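Local coordinates for protein Protease/Reverse transcriptase/ribonuclease H (Eastern chimpanzee simian foamy virus, PDB 7KSF) that copies viral RNA into DNA, degrades the RNA of RNA-DNA hybrids and carries an aspartic protease domain linked to maturation of the foamy virus, at residues Thr24-Pro29 and Glu77-Ser82; Ser443-Arg448 and Ile478-Tyr483; Glu451-Ile456 and Glu517-Ser522. The protein carries 1 engineered substitution. All coordinates share one frame; numbering follows the deposited sequence.

Interaction 1: Thr24-Pro29 and Glu77-Ser82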
ATOM      1  N   THR A  24      42.089 -11.892 -10.906  1.00126.63           N
ATOM      2  CA  THR A  24      41.891 -12.893 -11.943  1.00113.35           C
ATOM      3  C   THR A  24      41.747 -12.225 -13.310  1.00104.47           C
ATOM      4  O   THR A  24      41.424 -11.039 -13.426  1.00103.83           O
ATOM      5  CB  THR A  24      40.660 -13.745 -11.635  1.00102.02           C
ATOM      6  OG1 THR A  24      39.543 -12.892 -11.362  1.00122.97           O
ATOM      7  CG2 THR A  24      40.919 -14.639 -10.428  1.00 99.65           C
ATOM      8  N   ILE A  25      41.997 -13.010 -14.357  1.00 97.01           N
ATOM      9  CA  ILE A  25      42.039 -12.491 -15.719  1.00 95.09           C
ATOM     10  C   ILE A  25      40.632 -12.234 -16.234  1.00 93.83           C
ATOM     11  O   ILE A  25      39.641 -12.541 -15.563  1.00 93.42           O
ATOM     12  CB  ILE A  25      42.802 -13.445 -16.654  1.00 94.45           C
ATOM     13  CG1 ILE A  25      42.111 -14.807 -16.709  1.00 92.92           C
ATOM     14  CG2 ILE A  25      44.247 -13.585 -16.205  1.00 96.04           C
ATOM     15  CD1 ILE A  25      42.674 -15.726 -17.767  1.00101.45           C
ATOM     16  N   THR A  26      40.543 -11.675 -17.438  1.00 92.91           N
ATOM     17  CA  THR A  26      39.259 -11.249 -17.983  1.00 91.39           C
ATOM     18  C   THR A  26      38.444 -12.447 -18.450  1.00 97.71           C
ATOM     19  O   THR A  26      38.944 -13.318 -19.167  1.00 95.35           O
ATOM     20  CB  THR A  26      39.483 -10.276 -19.143  1.00 95.57           C
ATOM     21  OG1 THR A  26      40.038  -9.053 -18.641  1.00119.73           O
ATOM     22  CG2 THR A  26      38.171  -9.975 -19.853  1.00 90.81           C
ATOM     23  N   CYS A  27      37.182 -12.490 -18.030  1.00 96.42           N
ATOM     24  CA  CYS A  27      36.234 -13.489 -18.497  1.00 87.19           C
ATOM     25  C   CYS A  27      35.482 -12.970 -19.713  1.00 86.26           C
ATOM     26  O   CYS A  27      35.297 -11.762 -19.886  1.00 86.26           O
ATOM     27  CB  CYS A  27      35.243 -13.861 -17.396  1.00 86.14           C
ATOM     28  SG  CYS A  27      35.965 -14.703 -15.975  1.00 88.44           S
ATOM     29  N   ILE A  28      35.042 -13.900 -20.553  1.00 89.42           N
ATOM     30  CA  ILE A  28      34.352 -13.561 -21.795  1.00 88.97           C
ATOM     31  C   ILE A  28      33.197 -14.539 -21.968  1.00 84.26           C
ATOM     32  O   ILE A  28      33.341 -15.718 -21.613  1.00 84.32           O
ATOM     33  CB  ILE A  28      35.323 -13.589 -22.988  1.00 88.70           C
ATOM     34  CG1 ILE A  28      36.163 -12.308 -23.013  1.00107.11           C
ATOM     35  CG2 ILE A  28      34.581 -13.808 -24.317  1.00 84.17           C
ATOM     36  CD1 ILE A  28      37.012 -12.137 -24.267  1.00117.24           C
ATOM     37  N   PRO A  29      32.024 -14.094 -22.438  1.00 83.58           N
ATOM     38  CA  PRO A  29      30.937 -15.040 -22.718  1.00 89.12           C
ATOM     39  C   PRO A  29      31.412 -16.213 -23.568  1.00 94.56           C
ATOM     40  O   PRO A  29      32.199 -16.051 -24.502  1.00 93.42           O
ATOM     41  CB  PRO A  29      29.909 -14.184 -23.464  1.00 82.74           C
ATOM     42  CG  PRO A  29      30.123 -12.821 -22.919  1.00 83.29           C
ATOM     43  CD  PRO A  29      31.588 -12.694 -22.585  1.00 83.41           C
ATOM     44  N   GLU A  77      26.468 -13.192 -19.522  1.00 85.29           N
ATOM     45  CA  GLU A  77      26.284 -12.375 -20.713  1.00 86.11           C
ATOM     46  C   GLU A  77      27.111 -11.095 -20.697  1.00 88.32           C
ATOM     47  O   GLU A  77      27.127 -10.377 -21.700  1.00 89.99           O
ATOM     48  CB  GLU A  77      24.800 -12.016 -20.888  1.00 90.98           C
ATOM     49  CG  GLU A  77      24.277 -10.953 -19.924  1.00112.68           C
ATOM     50  CD  GLU A  77      24.041 -11.479 -18.516  1.00100.83           C
ATOM     51  OE1 GLU A  77      24.178 -12.701 -18.295  1.00117.41           O
ATOM     52  OE2 GLU A  77      23.711 -10.663 -17.629  1.00 81.72           O
ATOM     53  N   TYR A  78      27.791 -10.794 -19.596  1.00 84.21           N
ATOM     54  CA  TYR A  78      28.629  -9.611 -19.498  1.00 84.04           C
ATOM     55  C   TYR A  78      30.101 -10.005 -19.539  1.00 83.92           C
ATOM     56  O   TYR A  78      30.465 -11.163 -19.312  1.00 87.21           O
ATOM     57  CB  TYR A  78      28.328  -8.831 -18.213  1.00 83.89           C
ATOM     58  CG  TYR A  78      28.759  -9.543 -16.952  1.00 83.57           C
ATOM     59  CD1 TYR A  78      27.938 -10.492 -16.353  1.00 83.37           C
ATOM     60  CD2 TYR A  78      29.986  -9.271 -16.362  1.00 83.93           C
ATOM     61  CE1 TYR A  78      28.330 -11.148 -15.198  1.00 82.19           C
ATOM     62  CE2 TYR A  78      30.385  -9.923 -15.211  1.00 83.65           C
ATOM     63  CZ  TYR A  78      29.557 -10.860 -14.633  1.00 82.63           C
ATOM     64  OH  TYR A  78      29.947 -11.514 -13.487  1.00 82.77           O
ATOM     65  N   ILE A  79      30.948  -9.024 -19.831  1.00 84.25           N
ATOM     66  CA  ILE A  79      32.391  -9.218 -19.898  1.00 84.77           C
ATOM     67  C   ILE A  79      32.970  -8.761 -18.562  1.00 85.79           C
ATOM     68  O   ILE A  79      33.101  -7.561 -18.306  1.00 86.36           O
ATOM     69  CB  ILE A  79      33.020  -8.464 -21.070  1.00 84.56           C
ATOM     70  CG1 ILE A  79      32.463  -8.977 -22.398  1.00 84.29           C
ATOM     71  CG2 ILE A  79      34.529  -8.607 -21.042  1.00 85.66           C
ATOM     72  CD1 ILE A  79      33.018  -8.257 -23.611  1.00 84.66           C
ATOM     73  N   LEU A  80      33.303  -9.720 -17.703  1.00 86.01           N
ATOM     74  CA  LEU A  80      34.001  -9.415 -16.459  1.00 86.89           C
ATOM     75  C   LEU A  80      35.410  -8.948 -16.801  1.00 88.38           C
ATOM     76  O   LEU A  80      36.250  -9.748 -17.225  1.00 88.70           O
ATOM     77  CB  LEU A  80      34.032 -10.639 -15.550  1.00 86.16           C
ATOM     78  CG  LEU A  80      34.578 -10.426 -14.136  1.00 86.58           C
ATOM     79  CD1 LEU A  80      33.672  -9.495 -13.347  1.00 86.96           C
ATOM     80  CD2 LEU A  80      34.740 -11.757 -13.423  1.00 85.97           C
ATOM     81  N   LEU A  81      35.668  -7.658 -16.623  1.00 97.71           N
ATOM     82  CA  LEU A  81      36.878  -7.027 -17.134  1.00 97.82           C
ATOM     83  C   LEU A  81      37.932  -6.952 -16.034  1.00 98.50           C
ATOM     84  O   LEU A  81      37.709  -6.318 -14.997  1.00114.11           O
ATOM     85  CB  LEU A  81      36.563  -5.632 -17.669  1.00 91.42           C
ATOM     86  CG  LEU A  81      37.699  -4.902 -18.381  1.00 92.68           C
ATOM     87  CD1 LEU A  81      38.303  -5.791 -19.457  1.00 92.36           C
ATOM     88  CD2 LEU A  81      37.175  -3.611 -18.980  1.00109.87           C
ATOM     89  N   SER A  82      39.074  -7.588 -16.270  1.00 93.78           N
ATOM     90  CA  SER A  82      40.171  -7.509 -15.319  1.00 95.24           C
ATOM     91  C   SER A  82      40.738  -6.091 -15.306  1.00110.26           C
ATOM     92  O   SER A  82      40.885  -5.470 -16.363  1.00 99.72           O
ATOM     93  CB  SER A  82      41.266  -8.516 -15.676  1.00 95.49           C
ATOM     94  OG  SER A  82      42.285  -8.538 -14.694  1.00 97.07           O
TER
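Ser82 meets Thr26 and Thr24 through two different groups. Its backbone N-H runs to Thr26 OG1, with Ser82 N 2.9 Å from that oxygen and 160° at the hydrogen, while Ser82 OG, anti to its own backbone N (chi1 -175°), gives a bond of 2.9 Å to Thr24 O. Thr26 OG1 is also hydrogen-bonded to Asp85, so the buried hydroxyl is gripped by two partners, a task for which a small branched alcohol is well suited. A single backbone bond follows: Cys27 N lies 3.0 Å from Leu80 O, in the carbonyl plane. The methyl Thr26 CG2 is set against the same Leu80 O. Beyond the polar core, Cys27 CB and Leu80 CB touch at 3.9 Å, and Ile79 CG2 packs against Thr26 CG2. Pro29, whose imino nitrogen cannot donate, offers a ring carbon instead: Pro29 CD rests 3.8 Å from Ile79 CG1, the two side chains crossing at about a right angle. The strands run antiparallel in the mixed, curled sheet of the spumavirus aspartic protease region: 26-29 pairs in parallel with 65-74 (Thr26 with Ile72), and 79-81 bonds 14-19 through Ile79 and Leu81; Leu15 there touches both Pro29 and Ile79.

Interaction 2: Ser443-Arg448 and Ile478-Tyr483; sequences SNLEER and IMYLNY
Ile478 packs into the bend of the chain formed by Leu445, Glu446 and Arg448. Ile478 CG2, anti to the backbone N, lies 3.6 Å from both Glu446 O and Arg448 N, whereas Ile478 CD1 reaches Arg448 CD at 3.6 Å. Isoleucine suits the place, its short CG2 branch meeting backbone and its longer CG1-CD1 branch meeting the arginine methylenes. Leu445 covers the other flank, its CB 3.6 Å from Ile478 O; its CD2 then approaches Tyr480 CE1 obliquely, and more loosely, at 4.2 Å. Toward solvent the contact thins: Glu447 is exposed, its CB pointing away from the strand. The Glu446 chain leads its carboxylate away, to Lys476 N and Asn471 ND2. The loop between helix 426-440 and strand 454-460 thus packs on the start of edge strand 477-484 of the RNase H-like domain. No hydrogen bond joins the two segments, though Glu446 bonds the backbone of Pro477, next to Ile478; a CA-H...O contact runs from Ile478 CA to Glu446 O. The chemistry is therefore van der Waals packing, much of it of aliphatic carbon against backbone: Glu446 gives its backbone and Arg448 its methylenes, with Arg448 NH2 bonding weakly to Ala513 O.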
ATOM      1  N   SER A 443     -28.247 -13.824  17.421  1.00113.58           N
ATOM      2  CA  SER A 443     -29.415 -14.659  17.163  1.00110.22           C
ATOM      3  C   SER A 443     -29.519 -14.990  15.684  1.00112.97           C
ATOM      4  O   SER A 443     -29.518 -16.161  15.287  1.00117.08           O
ATOM      5  CB  SER A 443     -30.685 -13.952  17.637  1.00110.06           C
ATOM      6  OG  SER A 443     -30.862 -12.713  16.972  1.00108.71           O
ATOM      7  N   ASN A 444     -29.570 -13.939  14.858  1.00108.70           N
ATOM      8  CA  ASN A 444     -29.691 -14.087  13.381  1.00113.22           C
ATOM      9  C   ASN A 444     -28.467 -14.818  12.814  1.00108.35           C
ATOM     10  O   ASN A 444     -28.553 -15.291  11.665  1.00107.97           O
ATOM     11  CB  ASN A 444     -29.900 -12.736  12.691  1.00111.27           C
ATOM     12  CG  ASN A 444     -30.866 -11.837  13.434  1.00115.77           C
ATOM     13  OD1 ASN A 444     -31.602 -12.294  14.307  1.00122.19           O
ATOM     14  ND2 ASN A 444     -30.871 -10.559  13.096  1.00110.80           N
ATOM     15  N   LEU A 445     -27.374 -14.906  13.583  1.00107.93           N
ATOM     16  CA  LEU A 445     -26.172 -15.574  13.106  1.00113.95           C
ATOM     17  C   LEU A 445     -26.350 -17.084  13.211  1.00107.22           C
ATOM     18  O   LEU A 445     -26.645 -17.610  14.289  1.00106.83           O
ATOM     19  CB  LEU A 445     -24.955 -15.117  13.907  1.00121.02           C
ATOM     20  CG  LEU A 445     -24.629 -13.623  13.889  1.00126.74           C
ATOM     21  CD1 LEU A 445     -23.309 -13.336  14.599  1.00118.94           C
ATOM     22  CD2 LEU A 445     -24.602 -13.085  12.467  1.00122.75           C
ATOM     23  N   GLU A 446     -26.295 -17.635  12.024  1.00106.36           N
ATOM     24  CA  GLU A 446     -26.340 -19.085  12.006  1.00105.96           C
ATOM     25  C   GLU A 446     -24.993 -19.651  12.456  1.00105.25           C
ATOM     26  O   GLU A 446     -24.018 -18.923  12.656  1.00105.17           O
ATOM     27  CB  GLU A 446     -26.707 -19.578  10.607  1.00109.71           C
ATOM     28  CG  GLU A 446     -27.339 -20.958  10.548  1.00107.80           C
ATOM     29  CD  GLU A 446     -27.952 -21.249   9.194  1.00123.53           C
ATOM     30  OE1 GLU A 446     -28.814 -20.461   8.754  1.00115.18           O
ATOM     31  OE2 GLU A 446     -27.560 -22.249   8.562  1.00133.67           O
ATOM     32  N   GLU A 447     -24.948 -20.970  12.628  1.00104.71           N
ATOM     33  CA  GLU A 447     -23.722 -21.665  12.996  1.00106.68           C
ATOM     34  C   GLU A 447     -23.100 -22.322  11.769  1.00109.22           C
ATOM     35  O   GLU A 447     -23.799 -22.810  10.879  1.00106.18           O
ATOM     36  CB  GLU A 447     -23.988 -22.713  14.081  1.00109.22           C
ATOM     37  CG  GLU A 447     -24.163 -22.151  15.491  1.00113.49           C
ATOM     38  CD  GLU A 447     -22.840 -21.885  16.193  1.00118.62           C
ATOM     39  OE1 GLU A 447     -21.787 -21.929  15.526  1.00121.51           O
ATOM     40  OE2 GLU A 447     -22.857 -21.640  17.418  1.00128.18           O
ATOM     41  N   ARG A 448     -21.767 -22.332  11.739  1.00108.14           N
ATOM     42  CA  ARG A 448     -21.039 -22.937  10.631  1.00113.09           C
ATOM     43  C   ARG A 448     -21.145 -24.457  10.700  1.00111.91           C
ATOM     44  O   ARG A 448     -20.937 -25.058  11.759  1.00107.94           O
ATOM     45  CB  ARG A 448     -19.575 -22.497  10.663  1.00117.74           C
ATOM     46  CG  ARG A 448     -18.637 -23.271   9.736  1.00113.95           C
ATOM     47  CD  ARG A 448     -19.011 -23.099   8.270  1.00124.10           C
ATOM     48  NE  ARG A 448     -18.134 -23.868   7.392  1.00125.61           N
ATOM     49  CZ  ARG A 448     -18.321 -23.999   6.082  1.00115.27           C
ATOM     50  NH1 ARG A 448     -19.357 -23.414   5.499  1.00100.55           N
ATOM     51  NH2 ARG A 448     -17.475 -24.718   5.358  1.00105.86           N
ATOM     52  N   ILE A 478     -23.777 -17.183   8.516  1.00104.95           N
ATOM     53  CA  ILE A 478     -22.949 -17.479   9.681  1.00105.25           C
ATOM     54  C   ILE A 478     -22.393 -16.193  10.273  1.00105.95           C
ATOM     55  O   ILE A 478     -22.404 -15.995  11.493  1.00106.28           O
ATOM     56  CB  ILE A 478     -21.824 -18.458   9.300  1.00112.37           C
ATOM     57  CG1 ILE A 478     -22.392 -19.629   8.501  1.00118.90           C
ATOM     58  CG2 ILE A 478     -21.101 -18.950  10.546  1.00105.14           C
ATOM     59  CD1 ILE A 478     -21.348 -20.416   7.747  1.00118.37           C
ATOM     60  N   MET A 479     -21.912 -15.294   9.416  1.00110.87           N
ATOM     61  CA  MET A 479     -21.309 -14.044   9.854  1.00112.94           C
ATOM     62  C   MET A 479     -21.116 -13.096   8.680  1.00106.87           C
ATOM     63  O   MET A 479     -20.556 -13.477   7.647  1.00111.57           O
ATOM     64  CB  MET A 479     -19.968 -14.306  10.539  1.00107.74           C
ATOM     65  CG  MET A 479     -19.096 -15.298   9.794  1.00122.35           C
ATOM     66  SD  MET A 479     -17.341 -14.970   9.998  1.00141.72           S
ATOM     67  CE  MET A 479     -17.211 -13.371   9.202  1.00133.50           C
ATOM     68  N   TYR A 480     -21.587 -11.863   8.821  1.00108.47           N
ATOM     69  CA  TYR A 480     -21.323 -10.848   7.817  1.00107.80           C
ATOM     70  C   TYR A 480     -19.905 -10.311   7.987  1.00131.29           C
ATOM     71  O   TYR A 480     -19.294 -10.433   9.051  1.00124.92           O
ATOM     72  CB  TYR A 480     -22.339  -9.711   7.921  1.00109.98           C
ATOM     73  CG  TYR A 480     -23.779 -10.171   7.935  1.00129.92           C
ATOM     74  CD1 TYR A 480     -24.444 -10.402   9.136  1.00128.61           C
ATOM     75  CD2 TYR A 480     -24.474 -10.375   6.752  1.00139.08           C
ATOM     76  CE1 TYR A 480     -25.762 -10.824   9.152  1.00129.33           C
ATOM     77  CE2 TYR A 480     -25.790 -10.793   6.760  1.00139.20           C
ATOM     78  CZ  TYR A 480     -26.429 -11.015   7.961  1.00134.10           C
ATOM     79  OH  TYR A 480     -27.742 -11.435   7.973  1.00139.26           O
ATOM     80  N   LEU A 481     -19.382  -9.716   6.920  1.00132.46           N
ATOM     81  CA  LEU A 481     -18.056  -9.117   6.968  1.00103.76           C
ATOM     82  C   LEU A 481     -18.036  -7.865   6.110  1.00103.11           C
ATOM     83  O   LEU A 481     -18.399  -7.909   4.933  1.00101.63           O
ATOM     84  CB  LEU A 481     -16.980 -10.105   6.504  1.00103.21           C
ATOM     85  CG  LEU A 481     -15.548  -9.689   6.837  1.00103.20           C
ATOM     86  CD1 LEU A 481     -15.390  -9.465   8.335  1.00103.96           C
ATOM     87  CD2 LEU A 481     -14.563 -10.732   6.342  1.00101.85           C
ATOM     88  N   ASN A 482     -17.604  -6.756   6.705  1.00103.30           N
ATOM     89  CA  ASN A 482     -17.555  -5.456   6.048  1.00102.27           C
ATOM     90  C   ASN A 482     -16.126  -4.938   6.118  1.00111.71           C
ATOM     91  O   ASN A 482     -15.613  -4.683   7.214  1.00113.54           O
ATOM     92  CB  ASN A 482     -18.527  -4.480   6.716  1.00103.70           C
ATOM     93  CG  ASN A 482     -18.789  -3.248   5.876  1.00102.68           C
ATOM     94  OD1 ASN A 482     -17.919  -2.784   5.142  1.00107.79           O
ATOM     95  ND2 ASN A 482     -19.997  -2.708   5.981  1.00103.40           N
ATOM     96  N   TYR A 483     -15.488  -4.776   4.961  1.00102.89           N
ATOM     97  CA  TYR A 483     -14.077  -4.423   4.881  1.00101.85           C
ATOM     98  C   TYR A 483     -13.899  -2.922   4.672  1.00108.92           C
ATOM     99  O   TYR A 483     -14.641  -2.300   3.904  1.00 99.11           O
ATOM    100  CB  TYR A 483     -13.385  -5.188   3.752  1.00110.54           C
ATOM    101  CG  TYR A 483     -11.957  -4.750   3.506  1.00125.60           C
ATOM    102  CD1 TYR A 483     -10.999  -4.852   4.505  1.00128.03           C
ATOM    103  CD2 TYR A 483     -11.569  -4.241   2.271  1.00113.30           C
ATOM    104  CE1 TYR A 483      -9.697  -4.451   4.287  1.00131.24           C
ATOM    105  CE2 TYR A 483     -10.266  -3.842   2.045  1.00116.92           C
ATOM    106  CZ  TYR A 483      -9.334  -3.947   3.055  1.00132.47           C
ATOM    107  OH  TYR A 483      -8.035  -3.553   2.837  1.00127.90           O
TER

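Interaction 3: Glu451-Ile456 and Glu517-Ser522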
ATOM      1  N   GLU A 451     -20.259 -29.846   7.245  1.00115.27           N
ATOM      2  CA  GLU A 451     -20.693 -30.635   6.096  1.00111.74           C
ATOM      3  C   GLU A 451     -20.955 -29.752   4.882  1.00114.18           C
ATOM      4  O   GLU A 451     -20.405 -29.991   3.801  1.00118.20           O
ATOM      5  CB  GLU A 451     -21.941 -31.442   6.456  1.00113.18           C
ATOM      6  CG  GLU A 451     -22.743 -31.947   5.259  1.00121.97           C
ATOM      7  CD  GLU A 451     -22.154 -33.190   4.611  1.00138.30           C
ATOM      8  OE1 GLU A 451     -20.916 -33.360   4.625  1.00145.61           O
ATOM      9  OE2 GLU A 451     -22.939 -34.004   4.081  1.00123.17           O
ATOM     10  N   GLN A 452     -21.792 -28.729   5.038  1.00111.15           N
ATOM     11  CA  GLN A 452     -22.142 -27.870   3.918  1.00120.57           C
ATOM     12  C   GLN A 452     -20.955 -27.012   3.495  1.00119.75           C
ATOM     13  O   GLN A 452     -20.120 -26.613   4.310  1.00106.91           O
ATOM     14  CB  GLN A 452     -23.330 -26.975   4.272  1.00101.85           C
ATOM     15  CG  GLN A 452     -24.616 -27.727   4.560  1.00100.82           C
ATOM     16  CD  GLN A 452     -25.826 -26.817   4.580  1.00 99.76           C
ATOM     17  OE1 GLN A 452     -25.748 -25.651   4.196  1.00 99.81           O
ATOM     18  NE2 GLN A 452     -26.956 -27.348   5.027  1.00 99.59           N
ATOM     19  N   ARG A 453     -20.888 -26.732   2.195  1.00111.77           N
ATOM     20  CA  ARG A 453     -19.826 -25.901   1.654  1.00102.74           C
ATOM     21  C   ARG A 453     -20.038 -24.442   2.049  1.00120.20           C
ATOM     22  O   ARG A 453     -21.138 -24.019   2.416  1.00123.25           O
ATOM     23  CB  ARG A 453     -19.762 -26.037   0.133  1.00 99.51           C
ATOM     24  CG  ARG A 453     -19.525 -27.460  -0.342  1.00 98.23           C
ATOM     25  CD  ARG A 453     -19.508 -27.544  -1.858  1.00 97.68           C
ATOM     26  NE  ARG A 453     -20.791 -27.164  -2.441  1.00 97.80           N
ATOM     27  CZ  ARG A 453     -21.028 -27.113  -3.748  1.00 97.64           C
ATOM     28  NH1 ARG A 453     -20.068 -27.417  -4.609  1.00 97.32           N
ATOM     29  NH2 ARG A 453     -22.224 -26.757  -4.196  1.00 98.03           N
ATOM     30  N   LEU A 454     -18.959 -23.666   1.969  1.00120.27           N
ATOM     31  CA  LEU A 454     -18.971 -22.274   2.399  1.00107.73           C
ATOM     32  C   LEU A 454     -19.395 -21.388   1.234  1.00 98.56           C
ATOM     33  O   LEU A 454     -18.707 -21.330   0.210  1.00 98.75           O
ATOM     34  CB  LEU A 454     -17.593 -21.866   2.921  1.00103.08           C
ATOM     35  CG  LEU A 454     -17.518 -20.900   4.108  1.00102.09           C
ATOM     36  CD1 LEU A 454     -16.073 -20.722   4.545  1.00101.63           C
ATOM     37  CD2 LEU A 454     -18.146 -19.556   3.780  1.00 97.45           C
ATOM     38  N   VAL A 455     -20.522 -20.694   1.397  1.00 96.76           N
ATOM     39  CA  VAL A 455     -21.050 -19.786   0.383  1.00 98.44           C
ATOM     40  C   VAL A 455     -20.757 -18.355   0.806  1.00 97.16           C
ATOM     41  O   VAL A 455     -21.044 -17.965   1.945  1.00101.65           O
ATOM     42  CB  VAL A 455     -22.561 -19.996   0.176  1.00111.01           C
ATOM     43  CG1 VAL A 455     -23.156 -18.833  -0.606  1.00 95.91           C
ATOM     44  CG2 VAL A 455     -22.812 -21.309  -0.540  1.00118.01           C
ATOM     45  N   ILE A 456     -20.193 -17.570  -0.109  1.00 93.91           N
ATOM     46  CA  ILE A 456     -19.825 -16.186   0.155  1.00 94.22           C
ATOM     47  C   ILE A 456     -20.449 -15.307  -0.918  1.00 92.82           C
ATOM     48  O   ILE A 456     -20.153 -15.475  -2.107  1.00 91.21           O
ATOM     49  CB  ILE A 456     -18.301 -15.990   0.183  1.00 93.15           C
ATOM     50  CG1 ILE A 456     -17.648 -16.993   1.133  1.00 94.42           C
ATOM     51  CG2 ILE A 456     -17.958 -14.574   0.601  1.00 98.58           C
ATOM     52  CD1 ILE A 456     -16.143 -16.940   1.113  1.00 94.35           C
ATOM     53  N   GLU A 517     -14.883 -27.121   0.175  1.00 95.70           N
ATOM     54  CA  GLU A 517     -14.833 -26.260  -0.996  1.00 94.84           C
ATOM     55  C   GLU A 517     -15.651 -24.998  -0.761  1.00 94.54           C
ATOM     56  O   GLU A 517     -16.643 -25.000  -0.026  1.00 94.94           O
ATOM     57  CB  GLU A 517     -15.353 -26.996  -2.232  1.00114.25           C
ATOM     58  CG  GLU A 517     -14.609 -28.284  -2.554  1.00117.74           C
ATOM     59  CD  GLU A 517     -15.190 -29.007  -3.756  1.00117.75           C
ATOM     60  OE1 GLU A 517     -16.134 -28.475  -4.379  1.00117.13           O
ATOM     61  OE2 GLU A 517     -14.699 -30.111  -4.077  1.00112.21           O
ATOM     62  N   ILE A 518     -15.230 -23.911  -1.400  1.00 93.63           N
ATOM     63  CA  ILE A 518     -15.838 -22.595  -1.224  1.00 93.19           C
ATOM     64  C   ILE A 518     -16.413 -22.148  -2.559  1.00 92.32           C
ATOM     65  O   ILE A 518     -15.711 -22.154  -3.577  1.00 94.56           O
ATOM     66  CB  ILE A 518     -14.819 -21.569  -0.698  1.00 93.13           C
ATOM     67  CG1 ILE A 518     -14.262 -22.012   0.651  1.00 94.07           C
ATOM     68  CG2 ILE A 518     -15.451 -20.191  -0.599  1.00 92.47           C
ATOM     69  CD1 ILE A 518     -13.241 -21.064   1.220  1.00 94.77           C
ATOM     70  N   LEU A 519     -17.682 -21.765  -2.554  1.00 92.07           N
ATOM     71  CA  LEU A 519     -18.344 -21.212  -3.727  1.00 90.84           C
ATOM     72  C   LEU A 519     -18.673 -19.750  -3.455  1.00 90.03           C
ATOM     73  O   LEU A 519     -19.260 -19.425  -2.419  1.00 91.04           O
ATOM     74  CB  LEU A 519     -19.617 -21.990  -4.068  1.00 95.50           C
ATOM     75  CG  LEU A 519     -19.469 -23.310  -4.829  1.00 94.56           C
ATOM     76  CD1 LEU A 519     -18.844 -24.401  -3.968  1.00104.50           C
ATOM     77  CD2 LEU A 519     -20.823 -23.747  -5.357  1.00106.37           C
ATOM     78  N   VAL A 520     -18.289 -18.879  -4.380  1.00 88.66           N
ATOM     79  CA  VAL A 520     -18.454 -17.441  -4.220  1.00 88.23           C
ATOM     80  C   VAL A 520     -19.429 -16.952  -5.277  1.00 87.18           C
ATOM     81  O   VAL A 520     -19.264 -17.239  -6.466  1.00 86.85           O
ATOM     82  CB  VAL A 520     -17.109 -16.700  -4.324  1.00 87.66           C
ATOM     83  CG1 VAL A 520     -17.314 -15.208  -4.133  1.00 87.56           C
ATOM     84  CG2 VAL A 520     -16.133 -17.240  -3.295  1.00 88.90           C
ATOM     85  N   TYR A 521     -20.447 -16.222  -4.839  1.00 87.28           N
ATOM     86  CA  TYR A 521     -21.399 -15.589  -5.736  1.00 86.33           C
ATOM     87  C   TYR A 521     -21.098 -14.100  -5.815  1.00 85.47           C
ATOM     88  O   TYR A 521     -20.764 -13.469  -4.808  1.00 87.03           O
ATOM     89  CB  TYR A 521     -22.835 -15.827  -5.267  1.00 87.42           C
ATOM     90  CG  TYR A 521     -23.251 -17.280  -5.343  1.00103.11           C
ATOM     91  CD1 TYR A 521     -22.913 -18.171  -4.332  1.00108.27           C
ATOM     92  CD2 TYR A 521     -23.972 -17.761  -6.425  1.00109.47           C
ATOM     93  CE1 TYR A 521     -23.285 -19.496  -4.396  1.00109.99           C
ATOM     94  CE2 TYR A 521     -24.350 -19.088  -6.498  1.00100.84           C
ATOM     95  CZ  TYR A 521     -24.005 -19.950  -5.481  1.00 92.24           C
ATOM     96  OH  TYR A 521     -24.376 -21.270  -5.548  1.00 94.22           O
ATOM     97  N   SER A 522     -21.219 -13.548  -7.018  1.00 84.01           N
ATOM     98  CA  SER A 522     -20.768 -12.191  -7.283  1.00 83.04           C
ATOM     99  C   SER A 522     -21.578 -11.612  -8.433  1.00 82.45           C
ATOM    100  O   SER A 522     -22.065 -12.365  -9.284  1.00 82.30           O
ATOM    101  CB  SER A 522     -19.273 -12.174  -7.623  1.00 82.04           C
ATOM    102  OG  SER A 522     -18.914 -13.334  -8.352  1.00 82.55           O
TER
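Arg453 and Leu519 meet with the flat guanidinium laid against the branched tip of the leucine. Leu519 CD1 lies 3.2 Å above the guanidinium plane, offset toward its rim on the NH1 side, and Leu519 CD2 lies nearer NH2, so both methyls share one face. Arginine suits this place because it can be apolar above its face and charged at its edge: Glu517 OE1 stands near the plane, 4.1 Å from Arg453 NH1 and beyond a salt bridge, whereas NH2 forms a salt bridge with Glu472. Val455 CG1, anti to the backbone N (chi1 166°), approaches the ring of Tyr521 obliquely, 3.8 Å from its CD1. The four side chains Leu454, Ile456, Ile518 and Val520 on the other face are all aliphatic. There Ile456 CD1 crosses to Ile518 CG2 at 3.7 Å, and Leu454 CB meets Ile518 CG1 at 4.0 Å; helix 494-513 covers this face. Backbone bonds of parallel-strand type fix the register, including Leu519 N to Leu454 O (3.0 Å) and Tyr521 N to Ile456 O (2.8 Å). Beta-branched residues favour such extended strands. Strands 454-460 and 518-522, first and fourth of five, pair directly, the chain between them passing through strands 2 and 3 and helix 494-513; this 3-2-1-4-5 order, with strands 1 to 3 antiparallel, is that of the RNase H-like fold.

Overall arrangement
Interaction 3 is a buried pairing of neighbouring strands in the middle of a sheet, whereas interactions 1 and 2 are only partly buried. Interactions 2 and 3 belong to the same RNase H-like domain, their centres about 14 Å apart: the segments alternate along the chain, both reach one sheet, and Arg448 packs against Leu454. Interaction 2 joins a loop to the edge strand 477-484 without hydrogen bonds between its segments, while interaction 3 has regular backbone pairing. Interaction 1 stands alone in the protease region, about 58 Å from interaction 3 between centres; two of its three hydrogen bonds use side-chain hydroxyls, in contrast to the all-backbone bonds of interaction 3.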